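Local coordinates for enhancer of mRNA-decapping protein 4 homolog (Drosophila melanogaster, PDB 2VXG) that takes part in mRNA degradation, apparently in decapping, and is required for silencing a subset of endogenous microRNA targets, at residues 9-13 / 14-18; 30-33 / 34-38; 58-61 / 62-66; 86-90 / 91-95; 125-128 / 129-133. One frame throughout, in Å; residues are numbered along the deposited sequence.

Contact 1: residues 9-13 / 14-18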
loop_
_atom_site.group_PDB
_atom_site.type_symbol
_atom_site.label_atom_id
_atom_site.label_comp_id
_atom_site.label_asym_id
_atom_site.label_seq_id
_atom_site.Cartn_x
_atom_site.Cartn_y
_atom_site.Cartn_z
ATOM N N GLN A 9 -9.831 -16.691 -5.074
ATOM C CA GLN A 9 -9.333 -18.061 -5.000
ATOM C C GLN A 9 -7.995 -18.186 -4.256
ATOM O O GLN A 9 -7.829 -18.993 -3.316
ATOM C CB GLN A 9 -9.201 -18.574 -6.416
ATOM C CG GLN A 9 -8.746 -19.985 -6.547
ATOM C CD GLN A 9 -9.300 -20.635 -7.791
ATOM O OE1 GLN A 9 -9.113 -20.121 -8.919
ATOM N NE2 GLN A 9 -9.978 -21.788 -7.615
ATOM N N LEU A 10 -7.033 -17.388 -4.703
ATOM C CA LEU A 10 -5.673 -17.382 -4.128
ATOM C C LEU A 10 -5.704 -17.042 -2.652
ATOM O O LEU A 10 -5.127 -17.751 -1.847
ATOM C CB LEU A 10 -4.776 -16.415 -4.918
ATOM C CG LEU A 10 -4.445 -16.996 -6.299
ATOM C CD1 LEU A 10 -3.849 -15.987 -7.272
ATOM C CD2 LEU A 10 -3.541 -18.237 -6.121
ATOM N N LEU A 11 -6.385 -15.948 -2.323
ATOM C CA LEU A 11 -6.611 -15.503 -0.943
ATOM C C LEU A 11 -7.269 -16.546 -0.063
ATOM O O LEU A 11 -6.894 -16.695 1.089
ATOM C CB LEU A 11 -7.496 -14.241 -0.925
ATOM C CG LEU A 11 -6.850 -12.986 -1.481
ATOM C CD1 LEU A 11 -7.848 -11.806 -1.518
ATOM C CD2 LEU A 11 -5.605 -12.635 -0.680
ATOM N N MET A 12 -8.280 -17.242 -0.578
ATOM C CA MET A 12 -8.897 -18.331 0.208
ATOM C C MET A 12 -7.893 -19.462 0.408
ATOM O O MET A 12 -7.853 -20.096 1.473
ATOM C CB MET A 12 -10.194 -18.864 -0.456
ATOM C CG MET A 12 -11.312 -17.808 -0.644
ATOM S SD MET A 12 -13.039 -18.417 -0.574
ATOM C CE MET A 12 -13.247 -18.413 1.195
ATOM N N ALA A 13 -7.085 -19.733 -0.608
ATOM C CA ALA A 13 -6.062 -20.761 -0.509
ATOM C C ALA A 13 -4.911 -20.322 0.413
ATOM O O ALA A 13 -4.128 -21.147 0.873
ATOM C CB ALA A 13 -5.534 -21.155 -1.894
ATOM N N GLY A 14 -4.851 -19.037 0.733
ATOM C CA GLY A 14 -3.815 -18.505 1.617
ATOM C C GLY A 14 -2.584 -18.109 0.832
ATOM O O GLY A 14 -1.562 -17.722 1.418
ATOM N N GLN A 15 -2.689 -18.178 -0.499
ATOM C CA GLN A 15 -1.620 -17.731 -1.389
ATOM C C GLN A 15 -1.677 -16.201 -1.558
ATOM O O GLN A 15 -1.930 -15.677 -2.642
ATOM C CB GLN A 15 -1.715 -18.472 -2.729
ATOM C CG GLN A 15 -1.448 -20.019 -2.559
ATOM C CD GLN A 15 -1.622 -20.839 -3.831
ATOM O OE1 GLN A 15 -2.569 -20.648 -4.597
ATOM N NE2 GLN A 15 -0.723 -21.804 -4.036
ATOM N N ILE A 16 -1.447 -15.491 -0.452
ATOM C CA ILE A 16 -1.670 -14.048 -0.399
ATOM C C ILE A 16 -0.745 -13.221 -1.302
ATOM O O ILE A 16 -1.202 -12.272 -1.963
ATOM C CB ILE A 16 -1.610 -13.540 1.069
ATOM C CG1 ILE A 16 -2.049 -12.076 1.167
ATOM C CG2 ILE A 16 -0.227 -13.753 1.636
ATOM C CD1 ILE A 16 -2.352 -11.619 2.621
ATOM N N ASN A 17 0.546 -13.552 -1.344
ATOM C CA ASN A 17 1.450 -12.795 -2.209
ATOM C C ASN A 17 1.127 -13.013 -3.676
ATOM O O ASN A 17 1.101 -12.050 -4.419
ATOM C CB ASN A 17 2.910 -13.122 -1.935
ATOM C CG ASN A 17 3.364 -12.523 -0.657
ATOM O OD1 ASN A 17 3.488 -11.306 -0.550
ATOM N ND2 ASN A 17 3.522 -13.354 0.360
ATOM N N LYS A 18 0.830 -14.247 -4.072
ATOM C CA LYS A 18 0.409 -14.488 -5.452
ATOM C C LYS A 18 -0.843 -13.678 -5.829
ATOM O O LYS A 18 -0.931 -13.220 -6.935
ATOM C CB LYS A 18 0.189 -15.980 -5.772
ATOM C CG LYS A 18 1.446 -16.859 -5.669
ATOM C CD LYS A 18 1.210 -18.255 -6.180
ATOM C CE LYS A 18 2.378 -19.213 -5.837
ATOM N NZ LYS A 18 2.333 -20.450 -6.715
#
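The backbone N of Q15 reaches back five residues to L10 O (2.8 Å), while, nested inside it, G14 N makes a weak bond to L11 O (3.1 Å), three residues back. This pair of nested bonds is the Schellman motif, which ends helix 2-13 and lets the chain turn into helix 16-25. G14 is its C-prime residue. At a phi of 88° a beta-carbon would be pressed against the carbonyl oxygen of A13, which explains why glycine suits the place. The bond from Q15 N to L10 O is bent (135° at the hydrogen), and its donor also lies above the carbonyl plane.

Two side-chain pairs span the turn. L10 swings its CG beside its own backbone N (chi1 -72°), and its CD2 methyl then meets the extended chain of Q15 at an oblique angle, with CD2 lying 3.9 Å from Q15 CB. The other methyl, L10 CD1, sits 4.0 Å from K18 O. On the side facing T39, on which both residues also pack, L11 CD2 touches I16 CG1 at 4.0 Å. Farther along, N17 turns to the backbone of R51 and E53, tying the start of helix 16-25 to the segment ahead of helix 54-66.

Chemically, the reversal is held by backbone bonds, with leucine and isoleucine branches packed across it; carbonyls at the helix end that would lack a normal helical donor find one in the two amides of the turn.

Contact 2: residues 30-33 / 34-38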
loop_
_atom_site.group_PDB
_atom_site.type_symbol
_atom_site.label_atom_id
_atom_site.label_comp_id
_atom_site.label_asym_id
_atom_site.label_seq_id
_atom_site.Cartn_x
_atom_site.Cartn_y
_atom_site.Cartn_z
ATOM N N GLY A 30 -8.230 -0.023 -8.844
ATOM C CA GLY A 30 -9.531 -0.591 -8.470
ATOM C C GLY A 30 -9.459 -2.086 -8.117
ATOM O O GLY A 30 -10.140 -2.570 -7.188
ATOM N N LEU A 31 -8.640 -2.830 -8.848
ATOM C CA LEU A 31 -8.451 -4.250 -8.544
ATOM C C LEU A 31 -7.654 -4.465 -7.245
ATOM O O LEU A 31 -7.952 -5.374 -6.473
ATOM C CB LEU A 31 -7.747 -4.930 -9.707
ATOM C CG LEU A 31 -7.613 -6.445 -9.571
ATOM C CD1 LEU A 31 -9.047 -7.126 -9.558
ATOM C CD2 LEU A 31 -6.739 -6.900 -10.779
ATOM N N VAL A 32 -6.669 -3.609 -7.021
ATOM C CA VAL A 32 -5.948 -3.562 -5.771
ATOM C C VAL A 32 -6.920 -3.327 -4.611
ATOM O O VAL A 32 -6.849 -4.059 -3.607
ATOM C CB VAL A 32 -4.814 -2.501 -5.783
ATOM C CG1 VAL A 32 -4.134 -2.423 -4.386
ATOM C CG2 VAL A 32 -3.772 -2.838 -6.875
ATOM N N GLU A 33 -7.794 -2.318 -4.737
ATOM C CA GLU A 33 -8.818 -2.057 -3.696
ATOM C C GLU A 33 -9.749 -3.222 -3.446
ATOM O O GLU A 33 -9.945 -3.596 -2.296
ATOM C CB GLU A 33 -9.600 -0.798 -3.975
ATOM C CG GLU A 33 -8.764 0.412 -3.904
ATOM C CD GLU A 33 -9.553 1.691 -4.177
ATOM O OE1 GLU A 33 -10.643 1.840 -3.563
ATOM O OE2 GLU A 33 -9.064 2.535 -5.004
ATOM N N PHE A 34 -10.256 -3.845 -4.516
ATOM C CA PHE A 34 -11.002 -5.128 -4.441
ATOM C C PHE A 34 -10.215 -6.175 -3.646
ATOM O O PHE A 34 -10.755 -6.855 -2.758
ATOM C CB PHE A 34 -11.286 -5.637 -5.892
ATOM C CG PHE A 34 -11.773 -7.099 -5.986
ATOM C CD1 PHE A 34 -13.131 -7.400 -5.923
ATOM C CD2 PHE A 34 -10.865 -8.125 -6.188
ATOM C CE1 PHE A 34 -13.586 -8.702 -6.030
ATOM C CE2 PHE A 34 -11.285 -9.414 -6.299
ATOM C CZ PHE A 34 -12.653 -9.723 -6.225
ATOM N N THR A 35 -8.935 -6.314 -3.972
ATOM C CA THR A 35 -8.073 -7.264 -3.276
ATOM C C THR A 35 -8.017 -6.905 -1.782
ATOM O O THR A 35 -8.207 -7.783 -0.956
ATOM C CB THR A 35 -6.659 -7.320 -3.901
ATOM O OG1 THR A 35 -6.795 -7.520 -5.308
ATOM C CG2 THR A 35 -5.787 -8.419 -3.301
ATOM N N LEU A 36 -7.783 -5.629 -1.453
ATOM C CA LEU A 36 -7.646 -5.195 -0.027
ATOM C C LEU A 36 -8.949 -5.437 0.732
ATOM O O LEU A 36 -8.951 -5.928 1.850
ATOM C CB LEU A 36 -7.267 -3.727 0.084
ATOM C CG LEU A 36 -5.937 -3.241 -0.491
ATOM C CD1 LEU A 36 -5.868 -1.737 -0.350
ATOM C CD2 LEU A 36 -4.779 -3.883 0.167
ATOM N N ARG A 37 -10.053 -5.130 0.058
ATOM C CA ARG A 37 -11.401 -5.448 0.527
ATOM C C ARG A 37 -11.637 -6.936 0.852
ATOM O O ARG A 37 -12.352 -7.224 1.788
ATOM C CB ARG A 37 -12.396 -4.855 -0.484
ATOM C CG ARG A 37 -13.840 -5.245 -0.402
ATOM C CD ARG A 37 -14.537 -4.875 -1.743
ATOM N NE ARG A 37 -14.083 -3.562 -2.192
ATOM C CZ ARG A 37 -13.902 -3.171 -3.459
ATOM N NH1 ARG A 37 -14.156 -3.961 -4.494
ATOM N NH2 ARG A 37 -13.462 -1.938 -3.686
ATOM N N HIS A 38 -10.997 -7.879 0.159
ATOM C CA HIS A 38 -11.155 -9.311 0.453
ATOM C C HIS A 38 -10.023 -9.967 1.198
ATOM O O HIS A 38 -10.033 -11.177 1.331
ATOM C CB HIS A 38 -11.324 -10.122 -0.836
ATOM C CG HIS A 38 -12.624 -9.887 -1.502
ATOM N ND1 HIS A 38 -12.831 -8.836 -2.365
ATOM C CD2 HIS A 38 -13.811 -10.516 -1.375
ATOM C CE1 HIS A 38 -14.088 -8.848 -2.763
ATOM N NE2 HIS A 38 -14.701 -9.853 -2.176
HETATM O O HOH W 1 -12.626 -1.930 -6.550
#
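T35 and L31 carry a double hydrogen bond: L31 O accepts from T35 N at 2.8 Å and from T35 OG1 at 2.7 Å, the two donors arriving from opposite faces of the carbonyl plane. With its oxygen beside the backbone N (chi1 -51°), the threonine folds its hydroxyl back along the helix. A valine in its place would keep the bulk against F20 and A23, but the carbonyl of L31 would probably be left with one donor instead of two.

These bonds run along helix 29-38, in the all-helical C-terminal domain of Ge-1, a family placed in the TPR clan. Its inward side is apolar: V32 CG1 lies 4.4 Å from L36 CG, and both reach L60 of helix 54-66. L31 CD1 approaches F34 CD2 at 4.0 Å, joining a leucine that packs on I7 to a ring that packs on K8.

Polar and charged groups take the outer side. H38 ND1 donates to F34 O (2.9 Å) while lying over one face of the F34 ring, offset toward its rim. R37, bent at chi3, brings one face of its guanidinium over the E33-F34 peptide, with R37 NH2 3.9 Å from E33 C, and water 1 joins R37 NH2 (3.0 Å) to G30 O (2.6 Å). Although R37 is near, the carboxylate of E33 has its salt bridge with K75 of helix 73-85.

Contact 3: residues 58-61 / 62-66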
loop_
_atom_site.group_PDB
_atom_site.type_symbol
_atom_site.label_atom_id
_atom_site.label_comp_id
_atom_site.label_asym_id
_atom_site.label_seq_id
_atom_site.Cartn_x
_atom_site.Cartn_y
_atom_site.Cartn_z
ATOM N N LEU A 58 6.130 -2.598 -0.857
ATOM C CA LEU A 58 6.651 -1.348 -1.492
ATOM C C LEU A 58 5.862 -0.955 -2.751
ATOM O O LEU A 58 5.644 0.212 -3.032
ATOM C CB LEU A 58 8.127 -1.458 -1.820
ATOM C CG LEU A 58 9.098 -1.456 -0.616
ATOM C CD1 LEU A 58 10.564 -1.780 -0.963
ATOM C CD2 LEU A 58 8.998 -0.168 0.232
ATOM N N SER A 59 5.445 -1.948 -3.516
ATOM C CA SER A 59 4.543 -1.742 -4.678
ATOM C C SER A 59 3.140 -1.235 -4.270
ATOM O O SER A 59 2.595 -0.335 -4.896
ATOM C CB SER A 59 4.424 -3.061 -5.455
ATOM O OG SER A 59 3.534 -2.968 -6.576
ATOM N N LEU A 60 2.567 -1.834 -3.244
ATOM C CA LEU A 60 1.283 -1.421 -2.696
ATOM C C LEU A 60 1.384 0.029 -2.236
ATOM O O LEU A 60 0.531 0.859 -2.594
ATOM C CB LEU A 60 0.882 -2.359 -1.544
ATOM C CG LEU A 60 -0.459 -2.253 -0.849
ATOM C CD1 LEU A 60 -1.532 -2.452 -1.954
ATOM C CD2 LEU A 60 -0.590 -3.323 0.273
ATOM N N ILE A 61 2.465 0.358 -1.532
ATOM C CA ILE A 61 2.698 1.747 -1.096
ATOM C C ILE A 61 2.746 2.701 -2.315
ATOM O O ILE A 61 2.086 3.768 -2.308
ATOM C CB ILE A 61 4.024 1.923 -0.279
ATOM C CG1 ILE A 61 3.838 1.390 1.153
ATOM C CG2 ILE A 61 4.419 3.407 -0.207
ATOM C CD1 ILE A 61 5.163 1.216 1.921
ATOM N N GLN A 62 3.472 2.300 -3.322
ATOM C CA GLN A 62 3.570 3.018 -4.533
ATOM C C GLN A 62 2.216 3.256 -5.229
ATOM O O GLN A 62 1.840 4.359 -5.527
ATOM C CB GLN A 62 4.599 2.335 -5.402
ATOM C CG GLN A 62 4.990 3.071 -6.599
ATOM C CD GLN A 62 4.089 2.831 -7.775
ATOM O OE1 GLN A 62 3.855 1.704 -8.154
ATOM N NE2 GLN A 62 3.606 3.877 -8.367
ATOM N N GLN A 63 1.474 2.197 -5.395
ATOM C CA GLN A 63 0.251 2.197 -6.165
ATOM C C GLN A 63 -0.905 2.954 -5.484
ATOM O O GLN A 63 -1.628 3.697 -6.146
ATOM C CB GLN A 63 -0.171 0.772 -6.515
ATOM C CG GLN A 63 0.840 0.130 -7.487
ATOM C CD GLN A 63 0.269 -0.949 -8.334
ATOM O OE1 GLN A 63 -0.936 -1.084 -8.479
ATOM N NE2 GLN A 63 1.154 -1.774 -8.886
ATOM N N ILE A 64 -1.052 2.754 -4.184
ATOM C CA ILE A 64 -2.082 3.422 -3.401
ATOM C C ILE A 64 -1.811 4.952 -3.448
ATOM O O ILE A 64 -2.745 5.753 -3.642
ATOM C CB ILE A 64 -2.143 2.922 -1.942
ATOM C CG1 ILE A 64 -2.656 1.474 -1.866
ATOM C CG2 ILE A 64 -3.071 3.874 -1.107
ATOM C CD1 ILE A 64 -2.542 0.836 -0.478
ATOM N N SER A 65 -0.550 5.335 -3.253
ATOM C CA SER A 65 -0.173 6.755 -3.187
ATOM C C SER A 65 -0.014 7.439 -4.541
ATOM O O SER A 65 0.005 8.688 -4.614
ATOM C CB SER A 65 1.084 6.993 -2.373
ATOM O OG SER A 65 2.272 6.571 -3.009
ATOM N N ALA A 66 0.160 6.648 -5.597
ATOM C CA ALA A 66 0.279 7.196 -6.959
ATOM C C ALA A 66 -0.978 7.966 -7.356
ATOM O O ALA A 66 -0.935 8.846 -8.228
ATOM C CB ALA A 66 0.534 6.064 -7.992
HETATM O O HOH W 2 4.055 -0.917 -8.438
#
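S65 and I61 are linked by two hydrogen bonds to a single acceptor: I61 O takes S65 N at 3.2 Å and S65 OG at 2.9 Å, from opposite faces of its plane. The serine oxygen stands between its own backbone N and carbonyl carbon (chi1 73°), a crowded position that a small hydroxyl can occupy, and there it points back to the previous turn. An alanine here would remove the second donor and is likely to leave I61 O, in this buried part of helix 54-66, held by the longer backbone bond alone.

The apolar contact is between L60 and I64, whose side chains lie next to each other and point the same way, with L60 CD1 3.7 Å from I64 CD1. One turn apart, they present neighbouring apolar ends to different helices: L60 meets V32 and L36 of helix 29-38, while I64 packs on L79 of helix 73-85.

The polar side chains gather round water 2. It donates to Q62 OE1 (2.6 Å), accepts from Q63 NE2 (3.1 Å), and is bonded to S59 OG (2.8 Å). Q62 reaches it by bending at chi2, whereas Q63 stays extended; its NE2 has a further partner in L24 O.

Branched aliphatic residues thus suit the sides buried between neighbouring helices; the buried hydroxyl of S65 is satisfied by the helix's own carbonyl, I61 O, while S59, Q62 and Q63 gather at the water on the more open side.

Contact 4: residues 86-90 / 91-95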
loop_
_atom_site.group_PDB
_atom_site.type_symbol
_atom_site.label_atom_id
_atom_site.label_comp_id
_atom_site.label_asym_id
_atom_site.label_seq_id
_atom_site.Cartn_x
_atom_site.Cartn_y
_atom_site.Cartn_z
ATOM N N ILE A 86 7.616 -2.474 6.572
ATOM C CA ILE A 86 8.918 -2.328 5.915
ATOM C C ILE A 86 10.056 -2.808 6.828
ATOM O O ILE A 86 10.219 -2.333 7.963
ATOM C CB ILE A 86 9.225 -0.875 5.525
ATOM C CG1 ILE A 86 8.293 -0.356 4.446
ATOM C CG2 ILE A 86 10.664 -0.727 4.993
ATOM C CD1 ILE A 86 8.643 1.114 4.039
ATOM N N ASN A 87 10.848 -3.752 6.326
ATOM C CA ASN A 87 11.957 -4.300 7.071
ATOM C C ASN A 87 13.232 -3.723 6.506
ATOM O O ASN A 87 13.694 -4.118 5.432
ATOM C CB ASN A 87 11.989 -5.833 7.016
ATOM C CG ASN A 87 13.293 -6.402 7.552
ATOM O OD1 ASN A 87 13.976 -5.764 8.351
ATOM N ND2 ASN A 87 13.636 -7.603 7.123
ATOM N N MET A 88 13.798 -2.776 7.237
ATOM C CA MET A 88 14.996 -2.076 6.779
ATOM C C MET A 88 16.288 -2.908 6.872
ATOM O O MET A 88 17.330 -2.450 6.414
ATOM C CB MET A 88 15.158 -0.715 7.508
ATOM C CG MET A 88 14.166 0.411 7.082
ATOM S SD MET A 88 13.958 0.643 5.269
ATOM C CE MET A 88 15.503 1.471 4.852
ATOM N N ALA A 89 16.224 -4.114 7.446
ATOM C CA ALA A 89 17.336 -5.063 7.404
ATOM C C ALA A 89 17.374 -5.837 6.097
ATOM O O ALA A 89 18.382 -6.472 5.776
ATOM C CB ALA A 89 17.270 -6.035 8.574
ATOM N N ASP A 90 16.287 -5.810 5.332
ATOM C CA ASP A 90 16.283 -6.533 4.051
ATOM C C ASP A 90 17.113 -5.696 3.076
ATOM O O ASP A 90 16.787 -4.568 2.829
ATOM C CB ASP A 90 14.830 -6.769 3.581
ATOM C CG ASP A 90 14.730 -7.444 2.238
ATOM O OD1 ASP A 90 15.472 -7.092 1.299
ATOM O OD2 ASP A 90 13.838 -8.300 2.101
ATOM N N PRO A 91 18.187 -6.271 2.512
ATOM C CA PRO A 91 19.092 -5.497 1.640
ATOM C C PRO A 91 18.432 -4.881 0.369
ATOM O O PRO A 91 18.833 -3.802 -0.084
ATOM C CB PRO A 91 20.183 -6.512 1.279
ATOM C CG PRO A 91 19.556 -7.866 1.484
ATOM C CD PRO A 91 18.604 -7.684 2.626
ATOM N N ILE A 92 17.413 -5.539 -0.163
ATOM C CA ILE A 92 16.665 -5.000 -1.292
ATOM C C ILE A 92 15.815 -3.838 -0.822
ATOM O O ILE A 92 15.791 -2.767 -1.440
ATOM C CB ILE A 92 15.775 -6.064 -1.946
ATOM C CG1 ILE A 92 16.670 -7.074 -2.691
ATOM C CG2 ILE A 92 14.790 -5.384 -2.888
ATOM C CD1 ILE A 92 15.947 -8.181 -3.457
ATOM N N THR A 93 15.108 -4.047 0.287
ATOM C CA THR A 93 14.318 -2.993 0.854
ATOM C C THR A 93 15.189 -1.780 1.187
ATOM O O THR A 93 14.823 -0.654 0.911
ATOM C CB THR A 93 13.615 -3.468 2.107
ATOM O OG1 THR A 93 12.736 -4.551 1.766
ATOM C CG2 THR A 93 12.840 -2.282 2.786
ATOM N N ARG A 94 16.349 -2.016 1.788
ATOM C CA ARG A 94 17.255 -0.911 2.138
ATOM C C ARG A 94 17.669 -0.019 0.935
ATOM O O ARG A 94 17.781 1.215 1.049
ATOM C CB ARG A 94 18.451 -1.494 2.875
ATOM C CG ARG A 94 19.831 -0.986 2.467
ATOM C CD ARG A 94 20.907 -1.747 3.241
ATOM N NE ARG A 94 20.510 -1.927 4.647
ATOM C CZ ARG A 94 20.584 -0.989 5.601
ATOM N NH1 ARG A 94 21.032 0.238 5.336
ATOM N NH2 ARG A 94 20.190 -1.280 6.840
ATOM N N GLU A 95 17.881 -0.649 -0.213
ATOM C CA GLU A 95 18.204 0.040 -1.462
ATOM C C GLU A 95 16.978 0.678 -2.138
ATOM O O GLU A 95 17.047 1.790 -2.665
ATOM C CB GLU A 95 18.805 -0.966 -2.438
ATOM C CG GLU A 95 19.329 -0.348 -3.719
ATOM C CD GLU A 95 19.387 -1.303 -4.903
ATOM O OE1 GLU A 95 19.906 -0.870 -5.944
ATOM O OE2 GLU A 95 18.905 -2.451 -4.808
#
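D90 is the N-cap of helix 91-114: its OD1 accepts from I92 N and T93 N, two amides of the first helical turn that have no carbonyl of an earlier turn to bond. The type I beta turn N87-D90, with an Asx turn in which N87 OD1 accepts from A89 N, leads into the cap.

P91 follows first, and proline suits this place because its nitrogen has no hydrogen that would need an acceptor. I92 N meets D90 OD1 at 2.9 Å, nearly along the C-O axis of the carboxylate. T93 N comes to the same oxygen at 3.2 Å from above the carboxylate plane. D90 reaches both because its CG stands anti to the backbone N (chi1 177°).

T93 turns inward. Its OG1 bonds Q54 OE1 of helix 54-66, which also accepts from N87 N. Its methyl meets I86 and M88, which lie on the same side of it: T93 CG2 is 3.5 Å from I86 CG2, tighter than usual van der Waals contact, and 4.0 Å from M88 SD. R94 N then starts the regular helical pattern with a bond of 2.8 Å to D90 O, and M88 CE comes within 4.0 Å of R94 CA.

Contact 5: residues 125-128 / 129-133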
loop_
_atom_site.group_PDB
_atom_site.type_symbol
_atom_site.label_atom_id
_atom_site.label_comp_id
_atom_site.label_asym_id
_atom_site.label_seq_id
_atom_site.Cartn_x
_atom_site.Cartn_y
_atom_site.Cartn_z
ATOM N N ARG A 125 -0.748 13.536 7.215
ATOM C CA ARG A 125 0.281 14.373 7.806
ATOM C C ARG A 125 1.117 13.592 8.834
ATOM O O ARG A 125 2.332 13.722 8.870
ATOM C CB ARG A 125 -0.305 15.645 8.417
ATOM C CG ARG A 125 -0.898 16.637 7.382
ATOM C CD ARG A 125 -1.552 17.808 8.161
ATOM N NE ARG A 125 -0.526 18.678 8.717
ATOM C CZ ARG A 125 -0.596 19.322 9.882
ATOM N NH1 ARG A 125 -1.662 19.224 10.666
ATOM N NH2 ARG A 125 0.435 20.071 10.275
ATOM N N LEU A 126 0.467 12.732 9.600
ATOM C CA LEU A 126 1.181 11.915 10.552
ATOM C C LEU A 126 2.055 10.903 9.811
ATOM O O LEU A 126 3.176 10.604 10.239
ATOM C CB LEU A 126 0.188 11.135 11.441
ATOM C CG LEU A 126 0.857 10.214 12.466
ATOM C CD1 LEU A 126 1.629 11.048 13.451
ATOM C CD2 LEU A 126 -0.207 9.367 13.151
ATOM N N LEU A 127 1.519 10.317 8.749
ATOM C CA LEU A 127 2.294 9.408 7.948
ATOM C C LEU A 127 3.585 10.043 7.413
ATOM O O LEU A 127 4.615 9.369 7.410
ATOM C CB LEU A 127 1.438 8.745 6.862
ATOM C CG LEU A 127 2.092 7.669 5.959
ATOM C CD1 LEU A 127 2.147 6.257 6.545
ATOM C CD2 LEU A 127 1.381 7.613 4.579
ATOM N N MET A 128 3.520 11.311 6.979
ATOM C CA MET A 128 4.657 12.061 6.460
ATOM C C MET A 128 5.749 12.252 7.534
ATOM O O MET A 128 6.940 12.101 7.257
ATOM C CB MET A 128 4.169 13.402 5.901
ATOM C CG MET A 128 3.325 13.280 4.644
ATOM S SD MET A 128 2.476 14.787 4.176
ATOM C CE MET A 128 0.786 14.512 4.663
ATOM N N LYS A 129 5.342 12.464 8.782
ATOM C CA LYS A 129 6.317 12.428 9.923
ATOM C C LYS A 129 6.974 11.060 10.143
ATOM O O LYS A 129 8.188 10.959 10.384
ATOM C CB LYS A 129 5.662 12.837 11.236
ATOM C CG LYS A 129 5.273 14.249 11.334
ATOM C CD LYS A 129 6.456 15.219 11.439
ATOM C CE LYS A 129 5.979 16.640 11.135
ATOM N NZ LYS A 129 6.979 17.671 11.496
ATOM N N ALA A 130 6.175 10.005 10.082
ATOM C CA ALA A 130 6.681 8.657 10.243
ATOM C C ALA A 130 7.691 8.317 9.157
ATOM O O ALA A 130 8.680 7.642 9.428
ATOM C CB ALA A 130 5.548 7.660 10.190
ATOM N N ILE A 131 7.399 8.768 7.929
ATOM C CA ILE A 131 8.240 8.522 6.773
ATOM C C ILE A 131 9.637 9.096 7.000
ATOM O O ILE A 131 10.652 8.436 6.648
ATOM C CB ILE A 131 7.604 9.122 5.466
ATOM C CG1 ILE A 131 6.447 8.235 4.987
ATOM C CG2 ILE A 131 8.647 9.249 4.332
ATOM C CD1 ILE A 131 5.732 8.811 3.789
ATOM N N ILE A 132 9.688 10.289 7.601
ATOM C CA ILE A 132 10.965 10.945 7.912
ATOM C C ILE A 132 11.858 10.013 8.742
ATOM O O ILE A 132 13.053 9.923 8.493
ATOM C CB ILE A 132 10.763 12.327 8.592
ATOM C CG1 ILE A 132 10.062 13.296 7.622
ATOM C CG2 ILE A 132 12.116 12.899 9.055
ATOM C CD1 ILE A 132 9.866 14.715 8.149
ATOM N N THR A 133 11.255 9.270 9.679
ATOM C CA THR A 133 11.988 8.328 10.540
ATOM C C THR A 133 12.532 7.151 9.759
ATOM O O THR A 133 13.654 6.712 9.982
ATOM C CB THR A 133 11.106 7.825 11.709
ATOM O OG1 THR A 133 10.711 8.948 12.505
ATOM C CG2 THR A 133 11.856 6.857 12.596
#
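L127 sends its CG anti to the backbone N (chi1 -176°), whereas I131, one turn on, keeps CG1 beside its own N (chi1 -76°), and these settings bring I131 CD1 to 4.4 Å from L127 CG. The closer touch is to the backbone: I131 CG1 lies 3.2 Å from L127 O, the same oxygen that accepts from I131 N at 2.9 Å. The beta-branched side chain is therefore likely to shield this bond from water.

The other bonds of the segment are those of a regular alpha-helix. A130 N donates to L126 O at 3.1 Å, and K129 N to R125 O at 3.3 Å; the bond from I132 N to M128 O is weak. I132 CG1 also stands 3.4 Å from M128 O. K129 bends at chi2 and leads its long chain outward, as suits a charged residue on the exposed side.

Helix 121-134 lies against two others. M128, whose long unbranched chain bends at chi3, packs on Y105, C108 and I112 of helix 91-114, and I131 on L104. Y105 is a phosphorylation site, unmodified in this crystal. L127 meets Q76, N80 and L83 of helix 73-85, where A130, small and close to the backbone, also touches L83.

How the contacts relate
The five contacts follow one another along the chain, from the turn between helices 2-13 and 16-25 to the last helix, 121-134. Contact 1 touches contact 2 where L11 CD1 lies 3.6 Å from H38 O; their centres are about 13 Å apart. Contact 2 in turn packs on contact 3, V32 CG1 standing 3.6 Å from L60 CD1. Contact 3, nearest the middle of the chain, also meets contact 4 through I86. Contact 5 touches none of the others, and its centre lies about 31 Å from that of contact 1, the two lying on opposite sides of the chain's centre. The contacts therefore sample a compact, all-helical C-terminal domain, with helix 54-66 at its core.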